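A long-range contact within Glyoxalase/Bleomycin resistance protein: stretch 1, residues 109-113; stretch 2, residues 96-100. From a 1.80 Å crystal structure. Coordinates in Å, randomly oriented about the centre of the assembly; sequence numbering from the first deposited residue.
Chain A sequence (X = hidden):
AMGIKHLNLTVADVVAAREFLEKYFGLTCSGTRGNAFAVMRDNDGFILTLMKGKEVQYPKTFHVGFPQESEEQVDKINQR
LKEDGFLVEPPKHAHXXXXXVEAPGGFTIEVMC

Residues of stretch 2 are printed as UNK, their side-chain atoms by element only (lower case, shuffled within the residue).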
ATOM      1  N   ILE A 109      14.075   9.134   1.206  1.00 19.33           N
ATOM      2  CA  ILE A 109      14.191   7.717   1.419  1.00 19.34           C
ATOM      3  C   ILE A 109      15.260   7.163   0.477  1.00 19.18           C
ATOM      4  O   ILE A 109      15.369   7.569  -0.680  1.00 19.85           O
ATOM      5  CB  ILE A 109      12.834   7.006   1.144  1.00 19.36           C
ATOM      6  CG1 ILE A 109      11.875   7.238   2.321  1.00 19.03           C
ATOM      7  CG2 ILE A 109      13.041   5.506   0.889  1.00 19.76           C
ATOM      8  CD1 ILE A 109      10.440   6.750   2.077  1.00 18.86           C
ATOM      9  N   GLU A 110      16.064   6.256   0.999  1.00 19.79           N
ATOM     10  CA  GLU A 110      17.031   5.526   0.190  1.00 20.16           C
ATOM     11  C   GLU A 110      16.542   4.098  -0.073  1.00 20.90           C
ATOM     12  O   GLU A 110      16.036   3.422   0.828  1.00 20.71           O
ATOM     13  CB  GLU A 110      18.350   5.487   0.966  1.00 20.74           C
ATOM     14  CG  GLU A 110      19.431   4.645   0.360  1.00 22.59           C
ATOM     15  CD  GLU A 110      20.515   4.317   1.374  1.00 28.15           C
ATOM     16  OE1 GLU A 110      20.225   4.366   2.586  1.00 30.52           O
ATOM     17  OE2 GLU A 110      21.642   3.996   0.960  1.00 27.82           O
ATOM     18  N   VAL A 111      16.737   3.618  -1.303  1.00 20.44           N
ATOM     19  CA  VAL A 111      16.343   2.267  -1.659  1.00 20.82           C
ATOM     20  C   VAL A 111      17.586   1.628  -2.246  1.00 21.39           C
ATOM     21  O   VAL A 111      18.186   2.194  -3.141  1.00 21.10           O
ATOM     22  CB  VAL A 111      15.177   2.258  -2.692  1.00 20.64           C
ATOM     23  CG1 VAL A 111      14.763   0.816  -3.047  1.00 21.45           C
ATOM     24  CG2 VAL A 111      13.974   3.089  -2.179  1.00 20.51           C
HETATM   25  N   MSE A 112      17.997   0.483  -1.711  1.00 22.79           N
HETATM   26  CA  MSE A 112      19.273  -0.108  -2.117  1.00 24.65           C
HETATM   27  C   MSE A 112      19.345  -1.613  -1.960  1.00 25.01           C
HETATM   28  O   MSE A 112      18.537  -2.217  -1.253  1.00 24.40           O
HETATM   29  CB  MSE A 112      20.432   0.545  -1.339  1.00 25.65           C
HETATM   30  CG  MSE A 112      20.530   0.133   0.119  1.00 26.45           C
HETATM   31 SE   MSE A 112      19.096   0.799   1.256  1.00 35.26          SE
HETATM   32  CE  MSE A 112      20.017   0.595   2.977  1.00 29.06           C
ATOM     33  N   CYS A 113      20.315  -2.200  -2.652  1.00 27.03           N
ATOM     34  CA  CYS A 113      20.719  -3.586  -2.446  1.00 28.01           C
ATOM     35  C   CYS A 113      22.245  -3.670  -2.473  1.00 28.33           C
ATOM     36  O   CYS A 113      22.894  -3.099  -3.352  1.00 28.62           O
ATOM     37  CB  CYS A 113      20.120  -4.485  -3.527  1.00 27.67           C
ATOM     38  SG  CYS A 113      20.596  -6.207  -3.347  1.00 30.28           S
ATOM     39  OXT CYS A 113      22.880  -4.304  -1.622  1.00 28.65           O
ATOM     40  N   UNK A  96      26.567   0.275  -2.700  1.00 28.79           N
ATOM     41  CA  UNK A  96      25.393  -0.530  -2.963  1.00 28.33           C
ATOM     42  C   UNK A  96      24.704  -0.009  -4.227  1.00 28.30           C
ATOM     43  O   UNK A  96      25.010   1.086  -4.710  1.00 28.92           O
ATOM     44  c   UNK A  96      24.448  -0.468  -1.775  1.00 28.73           C
ATOM     45  N   UNK A  97      23.783  -0.797  -4.765  1.00 27.15           N
ATOM     46  CA  UNK A  97      22.980  -0.368  -5.897  1.00 26.31           C
ATOM     47  C   UNK A  97      21.808   0.417  -5.290  1.00 25.70           C
ATOM     48  O   UNK A  97      20.960  -0.166  -4.619  1.00 24.79           O
ATOM     49  c   UNK A  97      19.732  -1.646  -9.242  1.00 27.11           C
ATOM     50  c   UNK A  97      22.358  -0.783  -9.052  1.00 27.81           C
ATOM     51  c   UNK A  97      20.348  -1.037 -10.325  1.00 27.80           C
ATOM     52  o   UNK A  97      19.665  -0.861 -11.500  1.00 26.87           O
ATOM     53  c   UNK A  97      21.659  -0.606 -10.236  1.00 27.78           C
ATOM     54  c   UNK A  97      22.531  -1.604  -6.671  1.00 26.86           C
ATOM     55  c   UNK A  97      20.439  -1.812  -8.063  1.00 26.70           C
ATOM     56  c   UNK A  97      21.761  -1.381  -7.946  1.00 26.76           C
ATOM     57  N   UNK A  98      21.801   1.735  -5.522  1.00 24.50           N
ATOM     58  CA  UNK A  98      21.038   2.698  -4.703  1.00 24.37           C
ATOM     59  C   UNK A  98      20.341   3.792  -5.514  1.00 23.19           C
ATOM     60  O   UNK A  98      20.890   4.309  -6.486  1.00 21.92           O
ATOM     61  o   UNK A  98      22.898   2.532  -3.121  1.00 27.61           O
ATOM     62  c   UNK A  98      21.989   3.454  -3.732  1.00 24.39           C
ATOM     63  c   UNK A  98      21.213   4.189  -2.647  1.00 24.98           C
ATOM     64  N   UNK A  99      19.142   4.179  -5.085  1.00 22.12           N
ATOM     65  CA  UNK A  99      18.592   5.454  -5.515  1.00 21.33           C
ATOM     66  C   UNK A  99      17.887   6.117  -4.349  1.00 21.23           C
ATOM     67  O   UNK A  99      17.647   5.487  -3.311  1.00 21.52           O
ATOM     68  c   UNK A  99      13.999   4.868  -5.743  1.00 20.43           C
ATOM     69  c   UNK A  99      17.650   5.303  -6.708  1.00 21.08           C
ATOM     70  c   UNK A  99      15.223   5.445  -6.032  1.00 20.87           C
ATOM     71  c   UNK A  99      16.321   4.662  -6.377  1.00 19.59           C
ATOM     72  c   UNK A  99      16.168   3.281  -6.448  1.00 21.14           C
ATOM     73  c   UNK A  99      13.859   3.478  -5.816  1.00 21.12           C
ATOM     74  c   UNK A  99      14.936   2.687  -6.165  1.00 20.91           C
ATOM     75  N   UNK A 100      17.568   7.388  -4.533  1.00 20.97           N
ATOM     76  CA  UNK A 100      16.876   8.147  -3.515  1.00 20.90           C
ATOM     77  C   UNK A 100      15.562   8.693  -4.075  1.00 20.97           C
ATOM     78  O   UNK A 100      15.430   8.908  -5.287  1.00 21.32           O
ATOM     79  c   UNK A 100      20.162   8.618  -3.308  1.00 21.57           C
ATOM     80  c   UNK A 100      19.070   8.815  -2.455  1.00 21.31           C
ATOM     81  c   UNK A 100      20.428   8.042  -0.615  1.00 21.66           C
ATOM     82  c   UNK A 100      19.216   8.499  -1.115  1.00 21.14           C
ATOM     83  o   UNK A 100      22.709   7.410  -0.987  1.00 24.52           O
ATOM     84  c   UNK A 100      21.378   8.150  -2.826  1.00 22.73           C
ATOM     85  c   UNK A 100      21.501   7.863  -1.479  1.00 23.26           C
ATOM     86  c   UNK A 100      17.746   9.287  -2.997  1.00 21.15           C
TER
HETATM   87  O   HOH W   1      23.276   2.756  -0.376  1.00 42.20           O
HETATM   88  O   HOH W   2      23.163   6.430   1.258  1.00 35.93           O

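Position 96 carries a single side-chain carbon, with no branch and no polar atom. That carbon, CB, points toward stretch 1, lying 3.4 Å from the O atom of Cys113 and 4.2 Å from CB of Met112, a selenomethionine. One carbon beyond CA is alanine, and Ala96 suits a spot where the side chain faces the partner at close range, since it adds a small apolar contact and needs no polar partner.

Position 97 has a CB followed by a ring of six carbons bearing one oxygen. Its CB leaves sideways and the end of the side chain leads away, so most of the contact is made by the backbone, although CB of position 97 comes within 3.7 Å of O of Cys113. The N atom of position 97 donates to O of Cys113 at 2.8 Å, and N of Cys113 donates to O of position 97 at 2.9 Å. The same O also receives a short CA-H...O contact from CA of Met112, at 3.0 Å. The oxygen-bearing ring is the signature of tyrosine. The ring of Tyr97 leads away from stretch 1, and its hydroxyl is hydrogen-bonded elsewhere in the structure.

At position 98 there are three side-chain atoms: a CB that branches into one oxygen and one carbon. The carbon branch packs against CG of Glu110, and the oxygen lies near CB of Met112. This is threonine, whose branching at CB is well accommodated by the extended backbone of a strand. Thr98 makes use of both branches. Its methyl CG2 packs 3.5 Å from CG of Glu110, while OG1 lies 3.6 Å from CB of Met112 and 2.8 Å from a water that donates to OE2 of Glu110.

Position 99 shows a CB and a ring of six carbons without oxygen. The end of the side chain comes nearer to stretch 1 than its CB direction suggests, and the ring meets CB of Val111; the residue is phenylalanine. CE2 of Phe99 is 3.5 Å from CB of Val111. That CB sits over the ring face, 3.9 Å from the centroid, in a CH-pi contact. A flat, wholly apolar ring suits this buried pairing with a branched aliphatic residue.

Position 100 again has a CB and a six-carbon ring bearing one oxygen. The ring approaches Glu110 obliquely, near its CB, so this is a second tyrosine packed on stretch 1. CE1 of Tyr100 lies 3.7 Å from CB of Glu110. Its OH is 2.5 Å from another water, which makes a weak hydrogen bond to OE2 of Glu110, so the residue combines apolar packing with a polar tip at an exposed site.

The contact is an antiparallel strand pairing that buries 440 Å². Val111 and Phe99 form a hydrogen-bonded pair: N of Val111 donates to O of Phe99, and N of Phe99 to O of Val111, both at 2.9 Å. The flanking pairs, Glu110 with Tyr100 and Met112 with Thr98, are not hydrogen-bonded; there the CA atoms draw closer, and each makes a CA-H...O contact to a carbonyl oxygen on the other strand. Alternation puts Val111 and Phe99 on one face of the sheet and these flanking pairs on the other, where the carboxylate of Glu110 is linked through water to both hydroxyl-bearing neighbours.

Stretch 2 96-100: AYTFY
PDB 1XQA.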